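Local structure of aspartokinase (Clostridium acetobutylicum, 3TVI) at residues K295-V300 and I343-L348; N373-A378 and V421-F426; T396-E401 and E427-S432. The protein probably catalyses the ATP-dependent phosphorylation of L-aspartate to 4-phospho-L-aspartate, the first step toward threonine, methionine and lysine. One frame throughout, in Å; residues are numbered along the deposited sequence.

Contact 1: K295-V300 and I343-L348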
# COMPACT_ATOMS: atom_id res chain seq x y z
N LYS B 295 6.28 10.82 12.06
CA LYS B 295 5.10 11.66 12.27
C LYS B 295 4.06 10.83 13.01
O LYS B 295 3.87 9.66 12.69
CB LYS B 295 4.52 12.14 10.93
N LYS B 296 3.40 11.44 13.99
CA LYS B 296 2.39 10.74 14.80
C LYS B 296 1.00 10.81 14.16
O LYS B 296 0.82 11.45 13.12
CB LYS B 296 2.34 11.32 16.22
N ASN B 297 0.05 10.12 14.77
CA ASN B 297 -1.38 10.21 14.42
C ASN B 297 -1.78 9.67 13.03
O ASN B 297 -1.92 10.43 12.07
CB ASN B 297 -1.90 11.65 14.62
CG ASN B 297 -2.14 11.97 16.08
OD1 ASN B 297 -1.53 11.38 16.98
ND2 ASN B 297 -3.05 12.91 16.33
N PHE B 298 -1.99 8.36 12.97
CA PHE B 298 -2.46 7.66 11.77
C PHE B 298 -3.50 6.59 12.15
O PHE B 298 -3.55 6.15 13.30
CB PHE B 298 -1.30 6.97 11.08
CG PHE B 298 -0.46 7.87 10.22
CD1 PHE B 298 -0.70 7.96 8.86
CD2 PHE B 298 0.60 8.58 10.76
CE1 PHE B 298 0.08 8.77 8.05
CE2 PHE B 298 1.38 9.40 9.96
CZ PHE B 298 1.12 9.49 8.60
N THR B 299 -4.30 6.18 11.17
CA THR B 299 -5.30 5.12 11.39
C THR B 299 -5.39 4.19 10.19
O THR B 299 -5.43 4.65 9.04
CB THR B 299 -6.69 5.71 11.64
OG1 THR B 299 -6.66 6.55 12.80
CG2 THR B 299 -7.72 4.60 11.83
N VAL B 300 -5.43 2.89 10.45
CA VAL B 300 -5.53 1.88 9.39
C VAL B 300 -6.98 1.40 9.28
O VAL B 300 -7.65 1.19 10.29
CB VAL B 300 -4.55 0.69 9.60
CG1 VAL B 300 -4.70 0.06 10.98
CG2 VAL B 300 -4.74 -0.38 8.53
N ILE B 343 -3.95 5.88 6.81
CA ILE B 343 -4.38 7.25 6.53
C ILE B 343 -4.15 8.17 7.73
O ILE B 343 -4.50 7.82 8.86
CB ILE B 343 -5.88 7.30 6.16
CG1 ILE B 343 -6.15 6.47 4.90
CG2 ILE B 343 -6.32 8.73 5.94
CD1 ILE B 343 -7.60 6.11 4.70
N GLU B 344 -3.57 9.34 7.49
CA GLU B 344 -3.31 10.31 8.55
C GLU B 344 -4.62 10.83 9.13
O GLU B 344 -5.63 10.93 8.42
CB GLU B 344 -2.44 11.47 8.05
CG GLU B 344 -2.12 12.51 9.13
CD GLU B 344 -1.02 13.48 8.74
OE1 GLU B 344 -0.58 13.47 7.57
OE2 GLU B 344 -0.59 14.25 9.62
N ASP B 345 -4.60 11.17 10.42
CA ASP B 345 -5.81 11.46 11.19
C ASP B 345 -6.46 12.79 10.80
O ASP B 345 -7.68 12.85 10.61
CB ASP B 345 -5.51 11.44 12.69
CG ASP B 345 -5.17 10.04 13.21
OD1 ASP B 345 -5.47 9.03 12.54
OD2 ASP B 345 -4.59 9.96 14.31
N CYS B 346 -5.66 13.84 10.70
CA CYS B 346 -6.16 15.16 10.30
C CYS B 346 -6.77 15.12 8.89
O CYS B 346 -7.78 15.76 8.62
CB CYS B 346 -5.04 16.19 10.35
SG CYS B 346 -3.76 15.90 9.12
N LYS B 347 -6.14 14.35 8.00
CA LYS B 347 -6.64 14.18 6.63
C LYS B 347 -7.97 13.40 6.61
O LYS B 347 -8.75 13.54 5.66
CB LYS B 347 -5.60 13.47 5.76
N LEU B 348 -8.20 12.60 7.65
CA LEU B 348 -9.42 11.81 7.79
C LEU B 348 -10.50 12.52 8.61
O LEU B 348 -11.69 12.22 8.47
CB LEU B 348 -9.08 10.47 8.46
CG LEU B 348 -10.18 9.41 8.53
CD1 LEU B 348 -10.70 9.08 7.14
CD2 LEU B 348 -9.67 8.15 9.22
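Asp345 leaves strand 338-344 where 343-348 turns into a short, weakly bonded helix, and its side chain folds back across strand 295-300. Its CB passes Asn297 O at 3.8 Å. The first torsion sets CG beside the backbone N (chi1 -68°), which holds the carboxylate against the peptide between Asn297 and Phe298. At the tip, OD2 rests on Asn297, 3.2 Å from its CB, the carboxylate and amide planes being 47° apart. OD1 accepts a hydrogen bond from Thr299 OG1 at 2.8 Å, the hydroxyl coming from above the carboxylate plane; Thr299 points OG1 there by keeping it beside its own backbone N. The main chain fixes the register, joining strands 338-344 and 291-304 in the antiparallel sheet of the ACT region. Thr299 and Ile343 form an antiparallel hydrogen-bonded pair (Thr299 N to Ile343 O 2.8 Å, Ile343 N to Thr299 O 2.9 Å), and Asp345 N adds a longer bond to Asn297 O at 3.2 Å. Thr299 and Ile343 put their side chains on one face; on the other, with Phe298, Glu344 sets CB and CG over one face of the ring, CB 4.2 Å from the centroid in an off-centre CH-pi contact. Asp345 thus grips strand 295-300 by its N-H and its carboxylate, and the hydrogen bond donated by Thr299 OG1 would help to stabilise a negative charge on OD1.

Contact 2: N373-A378 and V421-F426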
# COMPACT_ATOMS: atom_id res chain seq x y z
N ASN B 373 -4.44 5.11 16.25
CA ASN B 373 -3.35 5.18 17.23
C ASN B 373 -2.04 4.58 16.74
O ASN B 373 -1.26 4.02 17.51
CB ASN B 373 -3.78 4.55 18.57
CG ASN B 373 -4.94 5.27 19.21
OD1 ASN B 373 -5.98 4.67 19.49
ND2 ASN B 373 -4.78 6.58 19.45
N MSE B 374 -1.79 4.73 15.44
CA MSE B 374 -0.53 4.33 14.83
C MSE B 374 0.29 5.57 14.56
O MSE B 374 -0.25 6.64 14.29
CB MSE B 374 -0.81 3.58 13.53
CG MSE B 374 0.47 3.21 12.78
SE MSE B 374 0.23 1.51 11.82
CE MSE B 374 -0.12 2.25 10.03
N ALA B 375 1.61 5.42 14.66
CA ALA B 375 2.55 6.43 14.20
C ALA B 375 3.54 5.77 13.23
O ALA B 375 3.77 4.56 13.28
CB ALA B 375 3.28 7.06 15.37
N LEU B 376 4.12 6.58 12.35
CA LEU B 376 5.04 6.09 11.33
C LEU B 376 6.43 6.58 11.63
O LEU B 376 6.62 7.75 11.97
CB LEU B 376 4.62 6.56 9.94
CG LEU B 376 3.28 6.02 9.47
CD1 LEU B 376 2.98 6.54 8.08
CD2 LEU B 376 3.26 4.50 9.48
N VAL B 377 7.40 5.68 11.51
CA VAL B 377 8.81 6.03 11.67
C VAL B 377 9.54 5.66 10.38
O VAL B 377 9.56 4.49 9.97
CB VAL B 377 9.45 5.32 12.88
CG1 VAL B 377 10.88 5.77 13.08
CG2 VAL B 377 8.62 5.58 14.12
N ALA B 378 10.11 6.68 9.74
CA ALA B 378 10.85 6.48 8.51
C ALA B 378 12.31 6.59 8.83
O ALA B 378 12.76 7.61 9.36
CB ALA B 378 10.46 7.52 7.48
N VAL B 421 3.94 1.93 14.27
CA VAL B 421 3.84 1.51 15.67
C VAL B 421 2.81 2.32 16.43
O VAL B 421 2.42 3.41 16.00
CB VAL B 421 5.17 1.71 16.41
CG1 VAL B 421 6.25 0.82 15.81
CG2 VAL B 421 5.58 3.18 16.41
N GLU B 422 2.41 1.79 17.58
CA GLU B 422 1.50 2.48 18.51
C GLU B 422 2.01 3.87 18.83
O GLU B 422 3.19 4.06 19.11
CB GLU B 422 1.38 1.70 19.82
CG GLU B 422 -0.02 1.71 20.42
CD GLU B 422 -0.97 0.79 19.66
OE1 GLU B 422 -0.65 -0.41 19.49
OE2 GLU B 422 -2.04 1.29 19.24
N THR B 423 1.10 4.85 18.80
CA THR B 423 1.48 6.25 19.03
C THR B 423 2.16 6.49 20.38
O THR B 423 2.99 7.38 20.50
CB THR B 423 0.27 7.17 18.90
OG1 THR B 423 -0.42 6.85 17.69
CG2 THR B 423 0.72 8.61 18.85
N VAL B 424 1.82 5.69 21.39
CA VAL B 424 2.51 5.75 22.67
C VAL B 424 4.01 5.43 22.52
O VAL B 424 4.85 6.08 23.15
CB VAL B 424 1.88 4.80 23.72
CG1 VAL B 424 2.00 3.35 23.29
CG2 VAL B 424 2.53 5.01 25.08
N ASP B 425 4.33 4.46 21.67
CA ASP B 425 5.72 3.99 21.49
C ASP B 425 6.56 4.81 20.49
O ASP B 425 7.77 4.57 20.36
CB ASP B 425 5.70 2.51 21.07
CG ASP B 425 5.30 1.57 22.21
OD1 ASP B 425 5.18 2.04 23.37
OD2 ASP B 425 5.12 0.36 21.95
N PHE B 426 5.95 5.78 19.81
CA PHE B 426 6.64 6.57 18.80
C PHE B 426 8.02 7.04 19.27
O PHE B 426 9.04 6.68 18.69
CB PHE B 426 5.77 7.76 18.40
CG PHE B 426 6.43 8.71 17.45
CD1 PHE B 426 6.43 8.47 16.09
CD2 PHE B 426 7.04 9.87 17.92
CE1 PHE B 426 7.02 9.36 15.20
CE2 PHE B 426 7.64 10.77 17.04
CZ PHE B 426 7.63 10.51 15.68
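The Phe426 ring stands beside strand 373-378 with its CD1-CE1 side turned to the backbone. Its first torsion, with CG anti to the backbone N (chi1 175°), carries the ring from the start of helix 426-437 back to the strand. CD1 meets Ala375 CB at 3.5 Å and, more loosely, Val377 CG2 at 4.1 Å; both methyls approach obliquely, and the valine crosses the ring at a slant. Leu376 O lies near the ring plane, at the edge, 3.6 Å from CE1. Ala375 and Val421 put their side chains on this same face of the sheet, whereas those of Met374 and Glu422 diverge. Met374, a selenomethionine bent at chi2 and chi3, starts away from 421-426, although its CG still passes Val421 O. Behind the side chains runs an antiparallel ladder. Ala375 and Val421 form a hydrogen-bonded pair, with Ala375 N to Val421 O at 2.5 Å and Val421 N to Ala375 O at 2.8 Å, both nearly along the C=O axes. Thr423 N reaches Asn373 O at 2.8 Å from above the carbonyl plane, so the bonding runs on to Thr423. Asn373 has a positive phi (68°), and it and Met374 both face Phe298 on the neighbouring strand: the geometry of a G1 beta bulge, set here in the antiparallel sheet of an ACT domain.

Contact 3: T396-E401 and E427-S432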
# COMPACT_ATOMS: atom_id res chain seq x y z
N THR B 396 15.46 -5.52 15.61
CA THR B 396 16.19 -5.88 16.81
C THR B 396 16.08 -4.74 17.78
O THR B 396 15.71 -4.94 18.93
CB THR B 396 17.69 -6.14 16.57
OG1 THR B 396 17.87 -6.98 15.43
CG2 THR B 396 18.30 -6.82 17.79
N ALA B 397 16.40 -3.54 17.32
CA ALA B 397 16.28 -2.35 18.15
C ALA B 397 14.92 -2.32 18.82
O ALA B 397 14.84 -2.30 20.05
CB ALA B 397 16.48 -1.09 17.32
N LEU B 398 13.86 -2.34 18.01
CA LEU B 398 12.49 -2.24 18.53
C LEU B 398 12.13 -3.39 19.47
O LEU B 398 11.33 -3.20 20.38
CB LEU B 398 11.48 -2.16 17.39
CG LEU B 398 11.61 -0.98 16.44
CD1 LEU B 398 10.81 -1.22 15.17
CD2 LEU B 398 11.15 0.31 17.11
N SER B 399 12.70 -4.57 19.26
CA SER B 399 12.51 -5.69 20.18
C SER B 399 13.12 -5.39 21.54
O SER B 399 12.52 -5.70 22.57
CB SER B 399 13.13 -6.98 19.64
OG SER B 399 12.52 -7.38 18.43
N LYS B 400 14.31 -4.79 21.54
CA LYS B 400 15.00 -4.47 22.79
C LYS B 400 14.23 -3.47 23.65
O LYS B 400 14.34 -3.51 24.87
CB LYS B 400 16.42 -3.95 22.53
CG LYS B 400 17.48 -5.03 22.53
CD LYS B 400 17.22 -6.10 21.46
CE LYS B 400 18.37 -7.09 21.33
NZ LYS B 400 18.00 -8.32 20.57
N GLU B 401 13.46 -2.60 23.02
CA GLU B 401 12.63 -1.63 23.75
C GLU B 401 11.20 -2.11 23.95
O GLU B 401 10.33 -1.34 24.38
CB GLU B 401 12.67 -0.26 23.06
CG GLU B 401 13.62 0.74 23.72
CD GLU B 401 14.89 0.10 24.24
OE1 GLU B 401 15.21 0.29 25.43
OE2 GLU B 401 15.56 -0.62 23.46
N GLU B 427 8.05 7.82 20.34
CA GLU B 427 9.31 8.40 20.82
C GLU B 427 10.29 7.34 21.29
O GLU B 427 11.50 7.54 21.24
CB GLU B 427 9.05 9.41 21.95
N LYS B 428 9.77 6.21 21.75
CA LYS B 428 10.60 5.10 22.22
C LYS B 428 11.31 4.43 21.04
O LYS B 428 12.51 4.16 21.09
CB LYS B 428 9.74 4.07 22.97
CG LYS B 428 10.46 3.21 23.99
CD LYS B 428 9.45 2.42 24.81
CE LYS B 428 10.10 1.49 25.82
NZ LYS B 428 9.19 0.38 26.23
N ALA B 429 10.55 4.19 19.98
CA ALA B 429 11.08 3.59 18.77
C ALA B 429 12.21 4.44 18.19
O ALA B 429 13.34 3.97 18.07
CB ALA B 429 9.96 3.44 17.75
N VAL B 430 11.88 5.68 17.85
CA VAL B 430 12.85 6.63 17.28
C VAL B 430 14.15 6.66 18.08
O VAL B 430 15.24 6.64 17.50
CB VAL B 430 12.29 8.06 17.22
CG1 VAL B 430 13.30 8.99 16.56
CG2 VAL B 430 10.96 8.11 16.48
N LYS B 431 14.02 6.72 19.41
CA LYS B 431 15.18 6.61 20.29
C LYS B 431 15.98 5.36 19.94
O LYS B 431 17.16 5.44 19.61
CB LYS B 431 14.74 6.53 21.76
CG LYS B 431 14.83 7.83 22.56
CD LYS B 431 14.09 7.71 23.89
CE LYS B 431 14.47 8.81 24.88
NZ LYS B 431 14.01 10.18 24.47
N SER B 432 15.30 4.22 19.98
CA SER B 432 15.94 2.91 19.83
C SER B 432 16.72 2.78 18.54
O SER B 432 17.80 2.19 18.52
CB SER B 432 14.88 1.79 19.85
OG SER B 432 13.71 2.22 20.53
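Lys428 NZ donates a hydrogen bond to Glu401 O, 2.8 Å long and lying in the carbonyl plane. The lysine reaches it with a fully extended chain whose CG is anti to the backbone N, so its methylenes run past the glutamate and CE lies 4.2 Å from Glu401 CB. The glutamate chain is bent at chi2 and crosses the lysine obliquely, CG to CG at 4.0 Å. The two charged tips do not pair: Glu401 OE1 is 6.1 Å from Lys428 NZ, a separation at which any attraction is probably modest. Beside this polar edge, Glu401 CG meets Ser432 OG at 3.5 Å. Further along, small residues let the backbones come close. Ala397 CB faces Ser432 O at 3.7 Å, and Leu398 reaches over with CD2 to touch Ala429 CB at 3.4 Å. These are the helices 390-400 and 426-437 of the ACT domain, packed side by side in the beta-alpha-beta-beta-alpha order of strands and helices that the chain follows from strand 367-380 onward. In the next shell, Ser432 OG is held by a hydrogen bond to Lys428 O, one turn back on its own helix; that carbonyl also accepts from Ser432 N, so a single oxygen is gripped by two donors. Glu401 is the first residue to depart from helical geometry after helix 390-400, which places its carbonyl at the helix end, where the lysine meets it. Farther out, Leu398 also packs on Val403, while Thr396 OG1 is hydrogen-bonded to Asn392 OD1 of the second subunit.

How the contacts relate
Contacts 1 and 2 lie on one antiparallel sheet, their centres 10 Å apart. Strand 291-304 is flanked by 338-344 and 367-380, and 416-422 follows next, so one strand pairing, 291-304 with 367-380, separates the two contacts. Backbone bonds across it join them, as does packing of Phe298 on Leu376. Contact 3 lies in the helical layer packed on the sheet, its centre 11 Å from contact 2 and 21 Å from contact 1, with Val377 touching Val430. Along the chain contact 1 closes first, then the segments of contacts 2 and 3 alternate. The three run from the strand outermost in this chain to the ACT helices; a bound lysine lies about 8 Å from the Ile343 side chain, beside contact 1.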